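Local coordinates for protein peptide ABC transporter permease (Staphylococcus hominis, PDB 6EXS) that probably carries peptides across the membrane as a POT-family transporter of the major facilitator superfamily, and binds a thioalcohol-conjugated peptide regarded as a malodour precursor, at residues Val261-Ile266 with Trp437-Ala442; Gly449-Leu454 with Thr461-Phe466; Met352-Met357 with Ala365-Ile370. All coordinates share one frame; numbering follows the deposited sequence.

Contact 1: Val261-Ile266 with Trp437-Ala442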
loop_
_atom_site.group_PDB
_atom_site.type_symbol
_atom_site.label_atom_id
_atom_site.label_comp_id
_atom_site.label_asym_id
_atom_site.label_seq_id
_atom_site.Cartn_x
_atom_site.Cartn_y
_atom_site.Cartn_z
ATOM N N VAL A 261 9.882 5.872 11.497
ATOM C CA VAL A 261 9.752 6.122 12.930
ATOM C C VAL A 261 9.532 7.625 13.159
ATOM O O VAL A 261 8.651 7.996 13.932
ATOM C CB VAL A 261 10.976 5.559 13.729
ATOM C CG1 VAL A 261 10.927 5.961 15.203
ATOM C CG2 VAL A 261 11.070 4.041 13.605
ATOM N N ALA A 262 10.328 8.478 12.479
ATOM C CA ALA A 262 10.308 9.936 12.622
ATOM C C ALA A 262 9.018 10.608 12.151
ATOM O O ALA A 262 8.442 11.389 12.917
ATOM C CB ALA A 262 11.514 10.554 11.928
ATOM N N LEU A 263 8.580 10.332 10.896
ATOM C CA LEU A 263 7.383 10.934 10.296
ATOM C C LEU A 263 6.141 10.811 11.195
ATOM O O LEU A 263 5.552 11.856 11.455
ATOM C CB LEU A 263 7.101 10.437 8.863
ATOM C CG LEU A 263 8.161 10.752 7.801
ATOM C CD1 LEU A 263 7.970 9.882 6.590
ATOM C CD2 LEU A 263 8.175 12.223 7.423
ATOM N N PRO A 264 5.759 9.628 11.766
ATOM C CA PRO A 264 4.602 9.613 12.690
ATOM C C PRO A 264 4.798 10.525 13.912
ATOM O O PRO A 264 3.858 11.227 14.291
ATOM C CB PRO A 264 4.479 8.144 13.102
ATOM C CG PRO A 264 5.266 7.381 12.113
ATOM C CD PRO A 264 6.334 8.274 11.607
ATOM N N ILE A 265 6.019 10.543 14.500
ATOM C CA ILE A 265 6.351 11.399 15.648
ATOM C C ILE A 265 6.160 12.878 15.257
ATOM O O ILE A 265 5.415 13.581 15.942
ATOM C CB ILE A 265 7.761 11.099 16.259
ATOM C CG1 ILE A 265 7.838 9.648 16.814
ATOM C CG2 ILE A 265 8.138 12.144 17.348
ATOM C CD1 ILE A 265 9.250 9.087 17.049
ATOM N N ILE A 266 6.772 13.313 14.122
ATOM C CA ILE A 266 6.679 14.677 13.583
ATOM C C ILE A 266 5.210 15.095 13.397
ATOM O O ILE A 266 4.846 16.214 13.763
ATOM C CB ILE A 266 7.528 14.834 12.281
ATOM C CG1 ILE A 266 9.046 14.765 12.594
ATOM C CG2 ILE A 266 7.191 16.134 11.514
ATOM C CD1 ILE A 266 9.961 14.463 11.377
ATOM N N TRP A 437 -3.054 7.949 8.878
ATOM C CA TRP A 437 -3.625 6.623 8.563
ATOM C C TRP A 437 -2.814 5.933 7.430
ATOM O O TRP A 437 -2.643 4.717 7.446
ATOM C CB TRP A 437 -5.156 6.641 8.295
ATOM C CG TRP A 437 -5.650 5.449 7.513
ATOM C CD1 TRP A 437 -6.018 5.436 6.199
ATOM C CD2 TRP A 437 -5.659 4.072 7.945
ATOM N NE1 TRP A 437 -6.276 4.145 5.788
ATOM C CE2 TRP A 437 -6.057 3.288 6.838
ATOM C CE3 TRP A 437 -5.341 3.420 9.152
ATOM C CZ2 TRP A 437 -6.205 1.896 6.918
ATOM C CZ3 TRP A 437 -5.455 2.036 9.220
ATOM C CH2 TRP A 437 -5.893 1.292 8.118
ATOM N N LEU A 438 -2.271 6.726 6.496
ATOM C CA LEU A 438 -1.416 6.256 5.406
ATOM C C LEU A 438 -0.045 5.808 5.967
ATOM O O LEU A 438 0.542 4.841 5.472
ATOM C CB LEU A 438 -1.247 7.393 4.395
ATOM C CG LEU A 438 -0.865 7.039 2.961
ATOM C CD1 LEU A 438 -1.858 6.058 2.322
ATOM C CD2 LEU A 438 -0.848 8.270 2.133
ATOM N N LEU A 439 0.427 6.491 7.034
ATOM C CA LEU A 439 1.667 6.180 7.725
ATOM C C LEU A 439 1.597 4.891 8.546
ATOM O O LEU A 439 2.644 4.299 8.787
ATOM C CB LEU A 439 2.165 7.361 8.570
ATOM C CG LEU A 439 3.059 8.361 7.823
ATOM C CD1 LEU A 439 3.302 9.588 8.653
ATOM C CD2 LEU A 439 4.400 7.737 7.418
ATOM N N THR A 440 0.384 4.414 8.934
ATOM C CA THR A 440 0.258 3.125 9.636
ATOM C C THR A 440 0.805 2.034 8.713
ATOM O O THR A 440 1.405 1.085 9.202
ATOM C CB THR A 440 -1.185 2.812 10.104
ATOM O OG1 THR A 440 -2.053 2.589 8.992
ATOM C CG2 THR A 440 -1.766 3.873 11.009
ATOM N N ASN A 441 0.657 2.215 7.373
ATOM C CA ASN A 441 1.162 1.292 6.353
ATOM C C ASN A 441 2.614 1.595 5.953
ATOM O O ASN A 441 3.434 0.673 5.915
ATOM C CB ASN A 441 0.235 1.217 5.137
ATOM C CG ASN A 441 0.561 0.038 4.245
ATOM O OD1 ASN A 441 1.445 0.098 3.379
ATOM N ND2 ASN A 441 -0.101 -1.079 4.478
ATOM N N ALA A 442 2.938 2.880 5.686
ATOM C CA ALA A 442 4.292 3.334 5.336
ATOM C C ALA A 442 5.319 2.990 6.438
ATOM O O ALA A 442 6.400 2.499 6.122
ATOM C CB ALA A 442 4.291 4.828 5.063
#
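L439 meets L263 and P264 where two membrane helices of a major facilitator superfamily transporter pass each other. Helix 249-273 carries L263 and P264, and helix 430-451 carries L439. By its place in the chain, helix 249-273 is probably one of the two extra helices that bacterial POT transporters carry between their two six-helix bundles. Helix 430-451 would then belong to the second bundle.

The contact is small and wholly apolar. The end of the L439 side chain does the touching. Its CD1 lies 3.9 Å from L263 CB, and its CD2 lies 4.1 Å from the same atom. L263 therefore presents the base of its side chain. Its CG stands beside the backbone N and anti to the carbonyl carbon (chi1 -63°), which points the isobutyl end away from L439 CD1 and leaves CB as the nearest atom.

CD1 of L439 also sits 4.0 Å from P264 N and 4.4 Å from P264 CD. This proline nitrogen has no hydrogen to donate, and helix 249-273 is kinked here. The methyl thus packs against the start of the proline ring at the kink. The CA atoms of P264 and L439 are 6.7 Å apart, so the backbones come fairly close.

Further residues pack round L263 and P264. P264 also packs on F292 of helix 279-302 and on S443, one turn along from L439. L263 touches M72 of helix 56-72 and lies about 4 Å, between nearest atoms, from a bound monoolein lipid. The neighbouring T440 points its CB away from helix 249-273 and also packs on F292. Its OG1 gives a hydrogen bond of 2.7 Å to W437 O, with a C=O...donor angle of 145°.

Contact 2: Gly449-Leu454 with Thr461-Phe466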
loop_
_atom_site.group_PDB
_atom_site.type_symbol
_atom_site.label_atom_id
_atom_site.label_comp_id
_atom_site.label_asym_id
_atom_site.label_seq_id
_atom_site.Cartn_x
_atom_site.Cartn_y
_atom_site.Cartn_z
ATOM N N GLY A 449 11.283 -3.855 6.498
ATOM C CA GLY A 449 12.536 -3.821 5.750
ATOM C C GLY A 449 13.753 -4.239 6.556
ATOM O O GLY A 449 14.730 -4.738 5.987
ATOM N N THR A 450 13.703 -4.036 7.891
ATOM C CA THR A 450 14.770 -4.384 8.840
ATOM C C THR A 450 14.387 -5.653 9.611
ATOM O O THR A 450 15.254 -6.486 9.881
ATOM C CB THR A 450 15.056 -3.181 9.745
ATOM O OG1 THR A 450 15.353 -2.060 8.914
ATOM C CG2 THR A 450 16.220 -3.417 10.708
ATOM N N LEU A 451 13.084 -5.795 9.945
ATOM C CA LEU A 451 12.478 -6.920 10.671
ATOM C C LEU A 451 12.741 -8.271 9.994
ATOM O O LEU A 451 12.992 -9.256 10.691
ATOM C CB LEU A 451 10.959 -6.677 10.786
ATOM C CG LEU A 451 10.188 -7.277 11.971
ATOM C CD1 LEU A 451 10.722 -6.759 13.318
ATOM C CD2 LEU A 451 8.704 -6.928 11.861
ATOM N N VAL A 452 12.708 -8.302 8.635
ATOM C CA VAL A 452 12.929 -9.500 7.799
ATOM C C VAL A 452 14.293 -10.138 8.051
ATOM O O VAL A 452 14.449 -11.330 7.784
ATOM C CB VAL A 452 12.678 -9.285 6.285
ATOM C CG1 VAL A 452 11.197 -9.096 5.999
ATOM C CG2 VAL A 452 13.511 -8.129 5.729
ATOM N N LYS A 453 15.257 -9.349 8.595
ATOM C CA LYS A 453 16.610 -9.781 8.965
ATOM C C LYS A 453 16.609 -10.671 10.228
ATOM O O LYS A 453 17.641 -11.255 10.540
ATOM C CB LYS A 453 17.551 -8.577 9.156
ATOM C CG LYS A 453 17.792 -7.763 7.891
ATOM C CD LYS A 453 18.452 -6.432 8.193
ATOM C CE LYS A 453 18.874 -5.723 6.930
ATOM N NZ LYS A 453 19.503 -4.407 7.222
ATOM N N LEU A 454 15.466 -10.783 10.943
ATOM C CA LEU A 454 15.333 -11.618 12.145
ATOM C C LEU A 454 15.030 -13.094 11.842
ATOM O O LEU A 454 15.210 -13.928 12.726
ATOM C CB LEU A 454 14.256 -11.057 13.090
ATOM C CG LEU A 454 14.673 -9.925 14.006
ATOM C CD1 LEU A 454 13.472 -9.160 14.470
ATOM C CD2 LEU A 454 15.460 -10.442 15.203
ATOM N N THR A 461 10.063 -20.333 11.824
ATOM C CA THR A 461 8.917 -20.721 12.664
ATOM C C THR A 461 8.829 -19.916 13.959
ATOM O O THR A 461 7.730 -19.517 14.353
ATOM C CB THR A 461 8.894 -22.226 12.934
ATOM O OG1 THR A 461 10.197 -22.636 13.347
ATOM C CG2 THR A 461 8.451 -23.021 11.727
ATOM N N ASN A 462 9.978 -19.689 14.628
ATOM C CA ASN A 462 10.039 -18.908 15.865
ATOM C C ASN A 462 9.714 -17.456 15.567
ATOM O O ASN A 462 9.102 -16.799 16.407
ATOM C CB ASN A 462 11.406 -19.015 16.532
ATOM C CG ASN A 462 11.839 -20.404 16.935
ATOM O OD1 ASN A 462 11.099 -21.392 16.838
ATOM N ND2 ASN A 462 13.074 -20.502 17.401
ATOM N N TYR A 463 10.089 -16.969 14.354
ATOM C CA TYR A 463 9.806 -15.614 13.867
ATOM C C TYR A 463 8.274 -15.375 13.766
ATOM O O TYR A 463 7.803 -14.349 14.243
ATOM C CB TYR A 463 10.525 -15.380 12.524
ATOM C CG TYR A 463 10.149 -14.106 11.790
ATOM C CD1 TYR A 463 9.109 -14.096 10.859
ATOM C CD2 TYR A 463 10.885 -12.933 11.961
ATOM C CE1 TYR A 463 8.782 -12.939 10.152
ATOM C CE2 TYR A 463 10.583 -11.777 11.239
ATOM C CZ TYR A 463 9.520 -11.782 10.347
ATOM O OH TYR A 463 9.204 -10.656 9.633
ATOM N N PHE A 464 7.514 -16.321 13.180
ATOM C CA PHE A 464 6.055 -16.236 13.064
ATOM C C PHE A 464 5.387 -16.231 14.444
ATOM O O PHE A 464 4.450 -15.457 14.656
ATOM C CB PHE A 464 5.478 -17.388 12.213
ATOM C CG PHE A 464 5.748 -17.352 10.723
ATOM C CD1 PHE A 464 5.381 -16.251 9.959
ATOM C CD2 PHE A 464 6.273 -18.461 10.070
ATOM C CE1 PHE A 464 5.610 -16.232 8.580
ATOM C CE2 PHE A 464 6.484 -18.446 8.688
ATOM C CZ PHE A 464 6.163 -17.328 7.954
ATOM N N ILE A 465 5.881 -17.073 15.384
ATOM C CA ILE A 465 5.344 -17.157 16.743
ATOM C C ILE A 465 5.662 -15.871 17.527
ATOM O O ILE A 465 4.756 -15.313 18.144
ATOM C CB ILE A 465 5.765 -18.469 17.480
ATOM C CG1 ILE A 465 5.280 -19.713 16.698
ATOM C CG2 ILE A 465 5.228 -18.513 18.930
ATOM C CD1 ILE A 465 6.101 -20.988 16.923
ATOM N N PHE A 466 6.922 -15.385 17.465
ATOM C CA PHE A 466 7.368 -14.160 18.150
ATOM C C PHE A 466 6.590 -12.913 17.692
ATOM O O PHE A 466 6.107 -12.158 18.537
ATOM C CB PHE A 466 8.896 -13.971 18.026
ATOM C CG PHE A 466 9.436 -12.609 18.399
ATOM C CD1 PHE A 466 9.463 -12.190 19.727
ATOM C CD2 PHE A 466 9.941 -11.752 17.427
ATOM C CE1 PHE A 466 9.966 -10.927 20.069
ATOM C CE2 PHE A 466 10.444 -10.490 17.772
ATOM C CZ PHE A 466 10.455 -10.088 19.090
#
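The ring of Y463 pushes one edge against the end of the segment 449-454. Its CG is anti to the backbone N (chi1 171°), and the ring extends toward L451 and L454. This edge is the closely packed part. Y463 CE2 lies 3.5 Å from L451 O, near the ring plane. L451 O accepts a hydrogen bond from L454 N (2.9 Å), at the start of the 3-10 segment 452-454; the ring edge only packs beside it. L454 CB rests 4.0 Å from Y463 CD2.

Contact thins toward the hydroxyl and toward the surface. Y463 OH is 4.2 Å from L451 CG and 4.3 Å from V452 CA. Its polar partner is Q304 OE1, with which it forms a hydrogen bond. This bond holds the hydroxyl end in place. On the exposed side, F466 faces the other segment but only comes within 4.7 Å of it, and L454 is partly exposed there.

I455 of the short helix 455-458 also covers Y463, so the connection takes part in the packing. The whole is a helical hairpin: helices 430-451 and 460-479, joined by a short link, consistent with the last two membrane helices of the major facilitator fold.

Contact 3: Met352-Met357 with Ala365-Ile370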
loop_
_atom_site.group_PDB
_atom_site.type_symbol
_atom_site.label_atom_id
_atom_site.label_comp_id
_atom_site.label_asym_id
_atom_site.label_seq_id
_atom_site.Cartn_x
_atom_site.Cartn_y
_atom_site.Cartn_z
ATOM N N MET A 352 -22.778 -4.529 5.631
ATOM C CA MET A 352 -24.170 -4.771 5.996
ATOM C C MET A 352 -24.301 -5.255 7.448
ATOM O O MET A 352 -25.263 -4.878 8.118
ATOM C CB MET A 352 -24.856 -5.718 5.002
ATOM C CG MET A 352 -25.325 -5.019 3.731
ATOM S SD MET A 352 -26.625 -3.769 3.997
ATOM C CE MET A 352 -25.711 -2.255 3.624
ATOM N N ILE A 353 -23.316 -6.051 7.943
ATOM C CA ILE A 353 -23.267 -6.550 9.327
ATOM C C ILE A 353 -23.239 -5.354 10.299
ATOM O O ILE A 353 -24.054 -5.318 11.226
ATOM C CB ILE A 353 -22.090 -7.556 9.568
ATOM C CG1 ILE A 353 -22.095 -8.752 8.567
ATOM C CG2 ILE A 353 -22.026 -8.047 11.021
ATOM C CD1 ILE A 353 -23.391 -9.656 8.472
ATOM N N TRP A 354 -22.341 -4.360 10.052
ATOM C CA TRP A 354 -22.226 -3.140 10.864
ATOM C C TRP A 354 -23.470 -2.246 10.744
ATOM O O TRP A 354 -23.869 -1.640 11.739
ATOM C CB TRP A 354 -20.977 -2.309 10.505
ATOM C CG TRP A 354 -19.630 -2.985 10.562
ATOM C CD1 TRP A 354 -18.556 -2.702 9.770
ATOM C CD2 TRP A 354 -19.175 -3.963 11.516
ATOM N NE1 TRP A 354 -17.472 -3.461 10.145
ATOM C CE2 TRP A 354 -17.826 -4.254 11.206
ATOM C CE3 TRP A 354 -19.786 -4.655 12.576
ATOM C CZ2 TRP A 354 -17.078 -5.195 11.923
ATOM C CZ3 TRP A 354 -19.051 -5.606 13.267
ATOM C CH2 TRP A 354 -17.706 -5.845 12.959
ATOM N N LEU A 355 -24.060 -2.149 9.528
ATOM C CA LEU A 355 -25.254 -1.332 9.257
ATOM C C LEU A 355 -26.499 -1.864 9.977
ATOM O O LEU A 355 -27.339 -1.067 10.405
ATOM C CB LEU A 355 -25.514 -1.204 7.752
ATOM C CG LEU A 355 -26.264 0.049 7.326
ATOM C CD1 LEU A 355 -25.477 0.822 6.290
ATOM C CD2 LEU A 355 -27.661 -0.290 6.825
ATOM N N LYS A 356 -26.607 -3.203 10.118
ATOM C CA LYS A 356 -27.717 -3.851 10.822
ATOM C C LYS A 356 -27.597 -3.670 12.347
ATOM O O LYS A 356 -28.620 -3.551 13.027
ATOM C CB LYS A 356 -27.866 -5.333 10.415
ATOM C CG LYS A 356 -28.403 -5.548 8.989
ATOM C CD LYS A 356 -29.873 -5.142 8.831
ATOM C CE LYS A 356 -30.332 -5.122 7.396
ATOM N NZ LYS A 356 -31.719 -4.597 7.281
ATOM N N MET A 357 -26.346 -3.602 12.868
ATOM C CA MET A 357 -26.037 -3.370 14.285
ATOM C C MET A 357 -26.284 -1.900 14.656
ATOM O O MET A 357 -26.549 -1.607 15.821
ATOM C CB MET A 357 -24.586 -3.761 14.609
ATOM C CG MET A 357 -24.369 -5.251 14.741
ATOM S SD MET A 357 -22.683 -5.682 15.244
ATOM C CE MET A 357 -22.803 -5.470 17.016
ATOM N N ALA A 365 -11.833 1.480 18.138
ATOM C CA ALA A 365 -10.836 0.802 18.964
ATOM C C ALA A 365 -11.049 -0.707 19.013
ATOM O O ALA A 365 -10.073 -1.436 18.907
ATOM C CB ALA A 365 -10.828 1.392 20.369
ATOM N N ILE A 366 -12.310 -1.174 19.156
ATOM C CA ILE A 366 -12.652 -2.602 19.188
ATOM C C ILE A 366 -12.404 -3.248 17.804
ATOM O O ILE A 366 -11.776 -4.308 17.745
ATOM C CB ILE A 366 -14.080 -2.870 19.758
ATOM C CG1 ILE A 366 -14.214 -2.337 21.200
ATOM C CG2 ILE A 366 -14.444 -4.365 19.717
ATOM C CD1 ILE A 366 -15.685 -2.075 21.696
ATOM N N LYS A 367 -12.856 -2.585 16.706
ATOM C CA LYS A 367 -12.693 -3.042 15.314
ATOM C C LYS A 367 -11.222 -3.233 14.944
ATOM O O LYS A 367 -10.876 -4.260 14.356
ATOM C CB LYS A 367 -13.367 -2.079 14.326
ATOM C CG LYS A 367 -14.883 -2.185 14.274
ATOM C CD LYS A 367 -15.440 -1.319 13.161
ATOM C CE LYS A 367 -16.941 -1.271 13.136
ATOM N NZ LYS A 367 -17.426 -0.487 11.977
ATOM N N PHE A 368 -10.360 -2.253 15.321
ATOM C CA PHE A 368 -8.905 -2.277 15.114
ATOM C C PHE A 368 -8.255 -3.404 15.909
ATOM O O PHE A 368 -7.378 -4.094 15.388
ATOM C CB PHE A 368 -8.285 -0.935 15.514
ATOM C CG PHE A 368 -8.066 0.011 14.361
ATOM C CD1 PHE A 368 -9.145 0.548 13.663
ATOM C CD2 PHE A 368 -6.784 0.404 14.000
ATOM C CE1 PHE A 368 -8.941 1.428 12.597
ATOM C CE2 PHE A 368 -6.580 1.289 12.942
ATOM C CZ PHE A 368 -7.660 1.798 12.249
ATOM N N SER A 369 -8.698 -3.593 17.165
ATOM C CA SER A 369 -8.226 -4.641 18.058
ATOM C C SER A 369 -8.553 -6.027 17.493
ATOM O O SER A 369 -7.669 -6.884 17.481
ATOM C CB SER A 369 -8.811 -4.459 19.455
ATOM O OG SER A 369 -8.361 -3.243 20.030
ATOM N N ILE A 370 -9.796 -6.221 16.965
ATOM C CA ILE A 370 -10.259 -7.462 16.334
ATOM C C ILE A 370 -9.368 -7.796 15.127
ATOM O O ILE A 370 -8.927 -8.942 14.992
ATOM C CB ILE A 370 -11.762 -7.389 15.950
ATOM C CG1 ILE A 370 -12.658 -7.348 17.196
ATOM C CG2 ILE A 370 -12.166 -8.553 15.036
ATOM C CD1 ILE A 370 -14.075 -6.686 16.947
#
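W354 and K367 both set CG beside the backbone N, at chi1 -55° and -76°, and this turns the indole and the lysine chain toward each other. Beyond CG the lysine is fully extended. That length spans the gap: the CA atoms of W354 and K367 are 10.5 Å apart. The indole and the lysine chain run alongside one another, each heading for the other's helix.

The lysine end lies over one face of the indole. K367 NZ is 3.5 Å from the centroid of the five-membered ring and 16° off its normal, a cation-pi contact. Its closest ring atom is W354 CD1, at 3.3 Å. K367 CE makes a CH-pi contact with the same ring, 3.7 Å from its centroid.

The pair bridges a helical hairpin, in which helix 338-357 turns back into helix 364-389. The link between them takes part: Q361 and P362 both pack on W354, and P362 also touches K367. Q361 OE1 accepts a hydrogen bond from K367 NZ, so the ammonium has a polar partner as well as the ring. W354 NE1 lies 3.5 Å from K367 NZ, but both are donors and do not bond. K367 also touches T416 of helix 396-418.

Overall arrangement
Contacts 1 and 2 share helix 430-451 and lie in series along it, with centres 21 Å apart and nearest atoms about 8 Å apart. Contact 3 falls inside the long loop closed by contact 1. Their centres are 25 Å apart, yet they meet: W437 CZ3 packs 3.8 Å from F368 CZ. Contacts 2 and 3 do not touch, with 30 Å between centres. Contact 2 lies about 12 Å from the bound conjugated peptide, measured from the Y463 side chain. Helix 338-357, which carries one segment of contact 3, begins among pocket residues I338, N339 and P340. Contact 1 is buried, and contact 3 is at the surface.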